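Local coordinates for protein SusD homolog (Bacteroides thetaiotaomicron VPI-5482, PDB 3IHV) that probably binds glycans at the bacterial outer membrane as a SusD-family protein, at residues D93-I98 with E119-R124. Residues are numbered along the deposited sequence; the frame is centred on the assembly and turned at random.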
ATOM      1  N   ASP A  93     -20.840 -13.105   1.631  1.00  6.09           N
ATOM      2  CA  ASP A  93     -22.092 -13.268   0.905  1.00  7.65           C
ATOM      3  C   ASP A  93     -21.866 -14.076  -0.380  1.00  7.06           C
ATOM      4  O   ASP A  93     -22.578 -15.038  -0.672  1.00  6.58           O
ATOM      5  CB  ASP A  93     -22.622 -11.876   0.553  1.00  6.94           C
ATOM      6  CG  ASP A  93     -23.930 -11.918  -0.191  1.00 11.83           C
ATOM      7  OD1 ASP A  93     -24.938 -12.414   0.383  1.00 12.96           O
ATOM      8  OD2 ASP A  93     -23.918 -11.490  -1.377  1.00 15.71           O
ATOM      9  N   PHE A  94     -20.858 -13.676  -1.135  1.00  6.90           N
ATOM     10  CA  PHE A  94     -20.490 -14.379  -2.369  1.00  7.03           C
ATOM     11  C   PHE A  94     -20.170 -15.853  -2.119  1.00  6.95           C
ATOM     12  O   PHE A  94     -20.663 -16.724  -2.831  1.00  7.70           O
ATOM     13  CB  PHE A  94     -19.284 -13.696  -3.028  1.00  7.42           C
ATOM     14  CG  PHE A  94     -18.805 -14.418  -4.248  1.00  6.90           C
ATOM     15  CD1 PHE A  94     -19.426 -14.204  -5.465  1.00  8.77           C
ATOM     16  CD2 PHE A  94     -17.789 -15.331  -4.168  1.00  8.30           C
ATOM     17  CE1 PHE A  94     -19.041 -14.898  -6.591  1.00  7.71           C
ATOM     18  CE2 PHE A  94     -17.396 -16.060  -5.319  1.00  8.81           C
ATOM     19  CZ  PHE A  94     -18.024 -15.804  -6.520  1.00 11.16           C
ATOM     20  N   LEU A  95     -19.361 -16.120  -1.095  1.00  6.71           N
ATOM     21  CA  LEU A  95     -18.957 -17.487  -0.735  1.00  7.49           C
ATOM     22  C   LEU A  95     -20.144 -18.354  -0.282  1.00  7.96           C
ATOM     23  O   LEU A  95     -20.298 -19.505  -0.713  1.00  8.73           O
ATOM     24  CB  LEU A  95     -17.844 -17.462   0.317  1.00  6.92           C
ATOM     25  CG  LEU A  95     -16.539 -16.851  -0.207  1.00  5.50           C
ATOM     26  CD1 LEU A  95     -15.568 -16.453   0.886  1.00  4.87           C
ATOM     27  CD2 LEU A  95     -15.858 -17.833  -1.222  1.00  6.40           C
ATOM     28  N   GLU A  96     -20.988 -17.806   0.578  1.00  8.12           N
ATOM     29  CA  GLU A  96     -22.199 -18.503   1.021  1.00  8.37           C
ATOM     30  C   GLU A  96     -23.084 -18.857  -0.159  1.00  8.78           C
ATOM     31  O   GLU A  96     -23.571 -19.964  -0.258  1.00  9.25           O
ATOM     32  CB  GLU A  96     -22.978 -17.604   2.001  1.00  8.56           C
ATOM     33  CG  GLU A  96     -22.274 -17.458   3.340  1.00  8.28           C
ATOM     34  CD  GLU A  96     -22.751 -16.269   4.156  1.00 10.18           C
ATOM     35  OE1 GLU A  96     -23.826 -15.722   3.868  1.00  9.98           O
ATOM     36  OE2 GLU A  96     -21.995 -15.835   5.056  1.00  9.44           O
ATOM     37  N   ARG A  97     -23.302 -17.891  -1.044  1.00  8.02           N
ATOM     38  CA  ARG A  97     -24.173 -18.078  -2.169  1.00  9.15           C
ATOM     39  C   ARG A  97     -23.630 -19.037  -3.226  1.00  8.89           C
ATOM     40  O   ARG A  97     -24.365 -19.917  -3.693  1.00  8.39           O
ATOM     41  CB  ARG A  97     -24.497 -16.739  -2.784  1.00 10.01           C
ATOM     42  CG  ARG A  97     -25.404 -15.896  -1.865  1.00 11.25           C
ATOM     43  CD  ARG A  97     -25.403 -14.461  -2.317  1.00 12.61           C
ATOM     44  NE  ARG A  97     -26.048 -14.248  -3.609  1.00 16.44           N
ATOM     45  CZ  ARG A  97     -26.057 -13.086  -4.276  1.00 17.11           C
ATOM     46  NH1 ARG A  97     -25.451 -12.013  -3.782  1.00 19.19           N
ATOM     47  NH2 ARG A  97     -26.676 -12.994  -5.454  1.00 21.39           N
ATOM     48  N   ILE A  98     -22.363 -18.885  -3.593  1.00  8.98           N
ATOM     49  CA  ILE A  98     -21.814 -19.782  -4.605  1.00  9.22           C
ATOM     50  C   ILE A  98     -21.759 -21.222  -4.063  1.00  9.87           C
ATOM     51  O   ILE A  98     -21.932 -22.164  -4.823  1.00  9.91           O
ATOM     52  CB  ILE A  98     -20.457 -19.281  -5.177  1.00  9.77           C
ATOM     53  CG1 ILE A  98     -20.274 -19.836  -6.609  1.00 10.67           C
ATOM     54  CG2 ILE A  98     -19.296 -19.572  -4.200  1.00  8.52           C
ATOM     55  CD1 ILE A  98     -19.146 -19.151  -7.406  1.00 14.14           C
ATOM     56  N   GLU A 119     -10.584 -16.127  -5.445  1.00  6.28           N
ATOM     57  CA  GLU A 119     -10.485 -14.653  -5.516  1.00  5.47           C
ATOM     58  C   GLU A 119     -11.194 -13.992  -4.359  1.00  5.18           C
ATOM     59  O   GLU A 119     -10.650 -13.080  -3.740  1.00  6.08           O
ATOM     60  CB  GLU A 119     -11.029 -14.106  -6.836  1.00  5.62           C
ATOM     61  CG  GLU A 119     -10.221 -14.530  -8.043  1.00  5.14           C
ATOM     62  CD  GLU A 119     -10.784 -13.952  -9.315  1.00  6.17           C
ATOM     63  OE1 GLU A 119     -10.892 -12.700  -9.372  1.00  5.80           O
ATOM     64  OE2 GLU A 119     -11.129 -14.721 -10.253  1.00  8.52           O
ATOM     65  N   ALA A 120     -12.374 -14.472  -4.022  1.00  4.83           N
ATOM     66  CA  ALA A 120     -13.125 -13.891  -2.902  1.00  5.35           C
ATOM     67  C   ALA A 120     -12.436 -14.141  -1.591  1.00  5.09           C
ATOM     68  O   ALA A 120     -12.434 -13.264  -0.706  1.00  5.86           O
ATOM     69  CB  ALA A 120     -14.594 -14.434  -2.883  1.00  4.80           C
ATOM     70  N   ARG A 121     -11.892 -15.338  -1.417  1.00  5.78           N
ATOM     71  CA  ARG A 121     -11.179 -15.682  -0.207  1.00  5.68           C
ATOM     72  C   ARG A 121      -9.891 -14.863  -0.105  1.00  6.47           C
ATOM     73  O   ARG A 121      -9.524 -14.470   1.009  1.00  7.26           O
ATOM     74  CB  ARG A 121     -10.880 -17.191  -0.121  1.00  5.45           C
ATOM     75  CG  ARG A 121     -12.111 -18.047   0.066  1.00  4.71           C
ATOM     76  CD  ARG A 121     -11.795 -19.493   0.470  1.00  7.24           C
ATOM     77  NE  ARG A 121     -11.248 -19.574   1.827  1.00  7.39           N
ATOM     78  CZ  ARG A 121     -10.986 -20.710   2.482  1.00  7.24           C
ATOM     79  NH1 ARG A 121     -11.194 -21.889   1.918  1.00  7.51           N
ATOM     80  NH2 ARG A 121     -10.497 -20.666   3.704  1.00  8.28           N
ATOM     81  N   ALA A 122      -9.202 -14.642  -1.230  1.00  5.66           N
ATOM     82  CA  ALA A 122      -7.988 -13.817  -1.225  1.00  6.34           C
ATOM     83  C   ALA A 122      -8.336 -12.384  -0.800  1.00  6.55           C
ATOM     84  O   ALA A 122      -7.634 -11.789   0.008  1.00  6.46           O
ATOM     85  CB  ALA A 122      -7.277 -13.841  -2.595  1.00  6.62           C
ATOM     86  N   LEU A 123      -9.429 -11.849  -1.326  1.00  7.27           N
ATOM     87  CA  LEU A 123      -9.887 -10.506  -0.962  1.00  6.71           C
ATOM     88  C   LEU A 123     -10.221 -10.465   0.526  1.00  7.22           C
ATOM     89  O   LEU A 123      -9.821  -9.536   1.238  1.00  6.73           O
ATOM     90  CB  LEU A 123     -11.077 -10.118  -1.804  1.00  6.80           C
ATOM     91  CG  LEU A 123     -10.761  -9.638  -3.241  1.00  5.96           C
ATOM     92  CD1 LEU A 123     -11.998  -9.720  -4.116  1.00  8.06           C
ATOM     93  CD2 LEU A 123     -10.112  -8.235  -3.257  1.00  8.96           C
ATOM     94  N   ARG A 124     -10.962 -11.463   0.998  1.00  6.44           N
ATOM     95  CA  ARG A 124     -11.309 -11.529   2.416  1.00  7.15           C
ATOM     96  C   ARG A 124     -10.048 -11.567   3.316  1.00  6.46           C
ATOM     97  O   ARG A 124      -9.944 -10.851   4.326  1.00  7.01           O
ATOM     98  CB  ARG A 124     -12.229 -12.710   2.679  1.00  7.53           C
ATOM     99  CG  ARG A 124     -12.721 -12.757   4.120  1.00  8.01           C
ATOM    100  CD  ARG A 124     -13.833 -13.783   4.327  1.00  7.77           C
ATOM    101  NE  ARG A 124     -13.344 -15.137   4.142  1.00  7.22           N
ATOM    102  CZ  ARG A 124     -14.098 -16.222   4.151  1.00  7.32           C
ATOM    103  NH1 ARG A 124     -15.412 -16.134   4.312  1.00  6.52           N
ATOM    104  NH2 ARG A 124     -13.550 -17.414   3.993  1.00  8.23           N
TER
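Leu95 and Ala120 mark the nearest backbone approach of two roughly antiparallel helical segments, 93-98 and 119-124, whose axes pass 10.1 Å apart with 152° between their N-to-C directions and whose CA atoms at these two residues lie 7.2 Å from each other. At this point Ala120 CB points toward the other helix and meets Phe94 and Leu95 together. Phe94 CD2 comes obliquely to within 3.6 Å of Ala120 CB, brought there by a first torsion that sets CG anti to the backbone N (chi1 176°). Leu95 contributes more of the buried surface than any other residue here, and both its methyls flank Arg121 CG, CD1 at 3.9 Å and CD2 at 4.0 Å. CD2 also packs 4.0 Å from Ala120 CB, while CD1 also sits over one face of the Arg124 guanidinium, offset toward its rim, with NH1 at 3.4 Å and CZ at 3.6 Å. No hydrogen bond links the two segments themselves. A methyl over the flat face leaves the in-plane N-H groups able to bond: Arg124 NH2 forms a salt bridge with Asp169, and NH1 a hydrogen bond with Asn92, one residue before Asp93, so a polar link between the helices lies just beside the apolar contact. Asp169 also pairs with Arg121 NE, which would probably restrain both arginines beside the leucine. An alanine in place of Leu95 would probably leave the Arg124 face without its methyl cover and open a gap between the helices, over Ala120 CB and Arg121 CG. The segments belong to helices 75-101 and 107-135, consecutive in the chain and joined by a short link into an antiparallel helical hairpin, consistent with the TPR-like architecture of SusD proteins. Helix 159-176 packs against Arg121, Ala122 and Arg124, whereas helix 17-29 meets Phe94, Glu119 and Leu123.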